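Local structure of serine hydrolase CCSP0084 (Cycloclasticus sp. P1, 4I3F) at residues 35-49 with 67-80. The protein is a serine hydrolase of the alpha/beta hydrolase fold that probably cleaves meta-cleavage products of aromatic hydrocarbon breakdown and may also act as an esterase. Numbering follows the deposited sequence. Where two conformers were deposited one is given.
Sequences FLNEAGTDKDTSILL and LPFLAENYHCLAPD
With CG of His75 trans to its backbone N (chi1 176°) and CG of Glu38 swung beside its own N (chi1 -86°), imidazole and carboxylate meet on one face of the sheet. There His75 NE2 donates to Glu38 OE2 over 2.7 Å, in the ring plane and onto the anti lone pair, while Glu38 OE1 forms a salt bridge with Lys114. One face of the imidazole receives Leu77 CD1 over its centre and Thr41 CA makes a CH-pi contact; a water joins His75 ND1 to Lys43 O. Replacing His75 by alanine is likely to leave Glu38 OE2 without its donor and open a gap between Thr41 and Leu77. Asn37 N bonds Ala78 O between the strands, and its side chain, on the opposite face, adds a second grip through ND2, each at 3.1 Å, ND2 nearly in line with the carbonyl. Ile47 CD1 presses on Tyr74 CG at 3.5 Å, and Ala39 CB meets Ala71 CB at 3.6 Å. Strand 75-79 runs between strand 35-39, antiparallel, and strand 46-49, parallel, in the 1-2-4-3 order of the alpha/beta hydrolase sheet. Strands 23-29 and 119-124 continue it outward, and helices 59-63 and 286-298 cover the face bearing Asn37, Ile47 and Leu49.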
# COMPACT_ATOMS: atom_id res chain seq x y z
N PHE A 35 0.88 -13.98 -5.58
CA PHE A 35 0.33 -14.63 -4.39
C PHE A 35 -0.84 -13.78 -3.91
O PHE A 35 -0.70 -12.57 -3.74
CB PHE A 35 1.39 -14.75 -3.30
CG PHE A 35 0.88 -15.41 -2.05
CD1 PHE A 35 0.71 -16.79 -2.00
CD2 PHE A 35 0.55 -14.65 -0.93
CE1 PHE A 35 0.23 -17.41 -0.87
CE2 PHE A 35 0.07 -15.26 0.21
CZ PHE A 35 -0.09 -16.64 0.25
N LEU A 36 -1.99 -14.41 -3.73
CA LEU A 36 -3.21 -13.68 -3.45
C LEU A 36 -3.89 -14.15 -2.17
O LEU A 36 -4.10 -15.35 -1.97
CB LEU A 36 -4.18 -13.85 -4.63
CG LEU A 36 -5.54 -13.18 -4.47
CD1 LEU A 36 -5.39 -11.67 -4.50
CD2 LEU A 36 -6.50 -13.65 -5.55
N ASN A 37 -4.23 -13.21 -1.30
CA ASN A 37 -5.12 -13.49 -0.19
C ASN A 37 -6.54 -13.02 -0.52
O ASN A 37 -6.72 -11.93 -1.06
CB ASN A 37 -4.65 -12.76 1.07
CG ASN A 37 -3.23 -13.15 1.46
OD1 ASN A 37 -3.02 -14.16 2.11
ND2 ASN A 37 -2.26 -12.32 1.09
N GLU A 38 -7.54 -13.83 -0.19
CA GLU A 38 -8.94 -13.47 -0.43
C GLU A 38 -9.81 -13.76 0.78
O GLU A 38 -9.59 -14.73 1.51
CB GLU A 38 -9.51 -14.26 -1.61
CG GLU A 38 -9.26 -13.66 -2.96
CD GLU A 38 -9.92 -14.47 -4.06
OE1 GLU A 38 -9.39 -15.55 -4.40
OE2 GLU A 38 -10.98 -14.04 -4.56
N ALA A 39 -10.84 -12.95 0.98
CA ALA A 39 -11.86 -13.27 1.98
C ALA A 39 -13.19 -12.71 1.48
O ALA A 39 -13.20 -11.85 0.61
CB ALA A 39 -11.50 -12.69 3.33
N GLY A 40 -14.29 -13.20 2.05
CA GLY A 40 -15.61 -12.75 1.66
C GLY A 40 -15.89 -13.03 0.19
O GLY A 40 -16.52 -12.23 -0.50
N THR A 41 -15.45 -14.19 -0.28
CA THR A 41 -15.51 -14.49 -1.71
C THR A 41 -16.93 -14.65 -2.24
O THR A 41 -17.15 -14.64 -3.45
CB THR A 41 -14.66 -15.73 -2.07
OG1 THR A 41 -15.10 -16.86 -1.31
CG2 THR A 41 -13.18 -15.46 -1.77
N ASP A 42 -17.90 -14.78 -1.33
CA ASP A 42 -19.30 -14.90 -1.72
C ASP A 42 -19.98 -13.54 -1.89
O ASP A 42 -21.12 -13.47 -2.35
CB ASP A 42 -20.06 -15.76 -0.71
CG ASP A 42 -19.88 -15.29 0.73
OD1 ASP A 42 -18.85 -14.65 1.04
OD2 ASP A 42 -20.77 -15.57 1.56
N LYS A 43 -19.29 -12.46 -1.52
CA LYS A 43 -19.87 -11.12 -1.57
C LYS A 43 -19.86 -10.53 -2.99
O LYS A 43 -19.00 -10.86 -3.81
CB LYS A 43 -19.14 -10.17 -0.61
CG LYS A 43 -19.08 -10.67 0.84
CD LYS A 43 -20.47 -10.85 1.44
CE LYS A 43 -20.39 -11.42 2.84
NZ LYS A 43 -21.74 -11.51 3.49
N ASP A 44 -20.80 -9.62 -3.26
CA ASP A 44 -21.00 -9.11 -4.61
C ASP A 44 -20.07 -7.95 -4.99
O ASP A 44 -19.72 -7.79 -6.16
CB ASP A 44 -22.46 -8.68 -4.80
CG ASP A 44 -23.44 -9.81 -4.53
OD1 ASP A 44 -23.11 -10.99 -4.80
OD2 ASP A 44 -24.55 -9.51 -4.03
N THR A 45 -19.67 -7.15 -4.01
CA THR A 45 -18.83 -5.99 -4.29
C THR A 45 -17.43 -6.25 -3.73
O THR A 45 -17.29 -6.77 -2.62
CB THR A 45 -19.41 -4.72 -3.67
OG1 THR A 45 -20.75 -4.52 -4.15
CG2 THR A 45 -18.55 -3.51 -4.03
N SER A 46 -16.40 -5.92 -4.51
CA SER A 46 -15.04 -6.23 -4.10
C SER A 46 -14.22 -5.02 -3.66
O SER A 46 -14.53 -3.88 -4.01
CB SER A 46 -14.30 -6.99 -5.21
OG SER A 46 -14.19 -6.22 -6.38
N ILE A 47 -13.19 -5.29 -2.86
CA ILE A 47 -12.19 -4.29 -2.49
C ILE A 47 -10.82 -4.91 -2.75
O ILE A 47 -10.54 -6.02 -2.29
CB ILE A 47 -12.26 -3.91 -0.99
CG1 ILE A 47 -13.66 -3.47 -0.59
CG2 ILE A 47 -11.25 -2.82 -0.67
CD1 ILE A 47 -13.82 -3.28 0.93
N LEU A 48 -9.98 -4.19 -3.50
CA LEU A 48 -8.60 -4.60 -3.76
C LEU A 48 -7.73 -3.79 -2.81
O LEU A 48 -7.78 -2.56 -2.82
CB LEU A 48 -8.22 -4.29 -5.21
CG LEU A 48 -6.76 -4.53 -5.63
CD1 LEU A 48 -6.41 -6.01 -5.51
CD2 LEU A 48 -6.50 -4.04 -7.05
N LEU A 49 -6.94 -4.47 -1.98
CA LEU A 49 -6.11 -3.78 -0.99
C LEU A 49 -4.64 -3.91 -1.36
O LEU A 49 -4.13 -5.02 -1.53
CB LEU A 49 -6.35 -4.35 0.42
CG LEU A 49 -7.77 -4.13 0.96
CD1 LEU A 49 -8.59 -5.40 0.81
CD2 LEU A 49 -7.76 -3.66 2.40
N LEU A 67 -8.85 -7.24 6.72
CA LEU A 67 -9.49 -8.29 5.92
C LEU A 67 -10.70 -8.96 6.58
O LEU A 67 -11.76 -9.01 5.97
CB LEU A 67 -8.47 -9.35 5.46
CG LEU A 67 -7.45 -8.98 4.40
CD1 LEU A 67 -6.55 -10.16 4.13
CD2 LEU A 67 -8.12 -8.53 3.12
N PRO A 68 -10.54 -9.48 7.82
CA PRO A 68 -11.70 -10.14 8.43
C PRO A 68 -12.86 -9.19 8.64
O PRO A 68 -14.01 -9.59 8.52
CB PRO A 68 -11.17 -10.59 9.81
CG PRO A 68 -9.71 -10.64 9.67
CD PRO A 68 -9.37 -9.53 8.71
N PHE A 69 -12.54 -7.94 8.96
CA PHE A 69 -13.58 -6.95 9.22
C PHE A 69 -14.34 -6.62 7.95
O PHE A 69 -15.58 -6.68 7.92
CB PHE A 69 -12.98 -5.68 9.82
CG PHE A 69 -14.00 -4.63 10.13
CD1 PHE A 69 -14.81 -4.73 11.25
CD2 PHE A 69 -14.16 -3.53 9.29
CE1 PHE A 69 -15.76 -3.77 11.53
CE2 PHE A 69 -15.11 -2.57 9.57
CZ PHE A 69 -15.90 -2.68 10.69
N LEU A 70 -13.61 -6.28 6.89
CA LEU A 70 -14.23 -5.88 5.63
C LEU A 70 -14.93 -7.06 4.96
O LEU A 70 -15.94 -6.89 4.28
CB LEU A 70 -13.20 -5.25 4.70
CG LEU A 70 -12.61 -3.92 5.16
CD1 LEU A 70 -11.40 -3.57 4.31
CD2 LEU A 70 -13.64 -2.83 5.05
N ALA A 71 -14.41 -8.26 5.17
CA ALA A 71 -14.98 -9.46 4.55
C ALA A 71 -16.40 -9.79 5.01
O ALA A 71 -17.06 -10.61 4.38
CB ALA A 71 -14.07 -10.65 4.72
N GLU A 72 -16.87 -9.19 6.10
CA GLU A 72 -18.24 -9.38 6.55
C GLU A 72 -19.23 -8.87 5.50
O GLU A 72 -20.38 -9.29 5.45
CB GLU A 72 -18.49 -8.64 7.87
CG GLU A 72 -17.65 -9.11 9.06
CD GLU A 72 -17.87 -8.24 10.29
OE1 GLU A 72 -18.70 -7.31 10.22
OE2 GLU A 72 -17.21 -8.49 11.32
N ASN A 73 -18.77 -7.94 4.67
CA ASN A 73 -19.65 -7.31 3.70
C ASN A 73 -19.05 -7.16 2.31
O ASN A 73 -19.77 -6.86 1.35
CB ASN A 73 -20.11 -5.94 4.25
CG ASN A 73 -20.88 -6.07 5.56
OD1 ASN A 73 -20.32 -5.90 6.65
ND2 ASN A 73 -22.16 -6.40 5.47
N TYR A 74 -17.75 -7.37 2.19
CA TYR A 74 -17.06 -7.17 0.92
C TYR A 74 -16.17 -8.33 0.53
O TYR A 74 -15.60 -9.00 1.40
CB TYR A 74 -16.21 -5.89 0.96
CG TYR A 74 -17.03 -4.63 1.04
CD1 TYR A 74 -17.53 -4.03 -0.12
CD2 TYR A 74 -17.34 -4.05 2.27
CE1 TYR A 74 -18.30 -2.89 -0.05
CE2 TYR A 74 -18.11 -2.92 2.34
CZ TYR A 74 -18.58 -2.34 1.18
OH TYR A 74 -19.35 -1.21 1.25
N HIS A 75 -16.05 -8.57 -0.78
CA HIS A 75 -15.08 -9.52 -1.31
C HIS A 75 -13.72 -8.85 -1.33
O HIS A 75 -13.49 -7.94 -2.13
CB HIS A 75 -15.48 -9.94 -2.73
CG HIS A 75 -14.50 -10.85 -3.40
ND1 HIS A 75 -14.54 -11.10 -4.76
CD2 HIS A 75 -13.46 -11.56 -2.92
CE1 HIS A 75 -13.56 -11.92 -5.08
NE2 HIS A 75 -12.89 -12.22 -3.98
N CYS A 76 -12.82 -9.29 -0.46
CA CYS A 76 -11.51 -8.67 -0.36
C CYS A 76 -10.44 -9.44 -1.12
O CYS A 76 -10.32 -10.65 -0.97
CB CYS A 76 -11.09 -8.55 1.11
SG CYS A 76 -12.16 -7.45 2.06
N LEU A 77 -9.65 -8.71 -1.92
CA LEU A 77 -8.49 -9.28 -2.59
C LEU A 77 -7.26 -8.50 -2.13
O LEU A 77 -7.21 -7.28 -2.27
CB LEU A 77 -8.65 -9.20 -4.11
CG LEU A 77 -9.88 -9.93 -4.66
CD1 LEU A 77 -11.07 -8.99 -4.79
CD2 LEU A 77 -9.56 -10.60 -5.99
N ALA A 78 -6.28 -9.20 -1.57
CA ALA A 78 -5.06 -8.55 -1.08
C ALA A 78 -3.84 -9.30 -1.59
O ALA A 78 -3.40 -10.28 -0.97
CB ALA A 78 -5.05 -8.51 0.45
N PRO A 79 -3.29 -8.86 -2.72
CA PRO A 79 -2.14 -9.58 -3.28
C PRO A 79 -0.81 -9.09 -2.72
O PRO A 79 -0.70 -7.93 -2.30
CB PRO A 79 -2.21 -9.23 -4.76
CG PRO A 79 -2.78 -7.79 -4.75
CD PRO A 79 -3.82 -7.83 -3.65
N ASP A 80 0.20 -9.96 -2.72
CA ASP A 80 1.57 -9.50 -2.60
C ASP A 80 1.88 -8.76 -3.90
O ASP A 80 1.67 -9.29 -5.00
CB ASP A 80 2.56 -10.66 -2.41
CG ASP A 80 2.51 -11.28 -1.02
OD1 ASP A 80 1.75 -10.80 -0.15
OD2 ASP A 80 3.24 -12.27 -0.79
O HOH W 1 0.54 -11.96 2.10
O HOH W 2 -16.96 -9.95 -5.81
O HOH W 3 -23.07 -8.92 3.51
O HOH W 4 -20.87 -11.94 5.97
O HOH W 5 -20.72 -6.92 -1.33
O HOH W 6 -1.74 -5.94 -0.77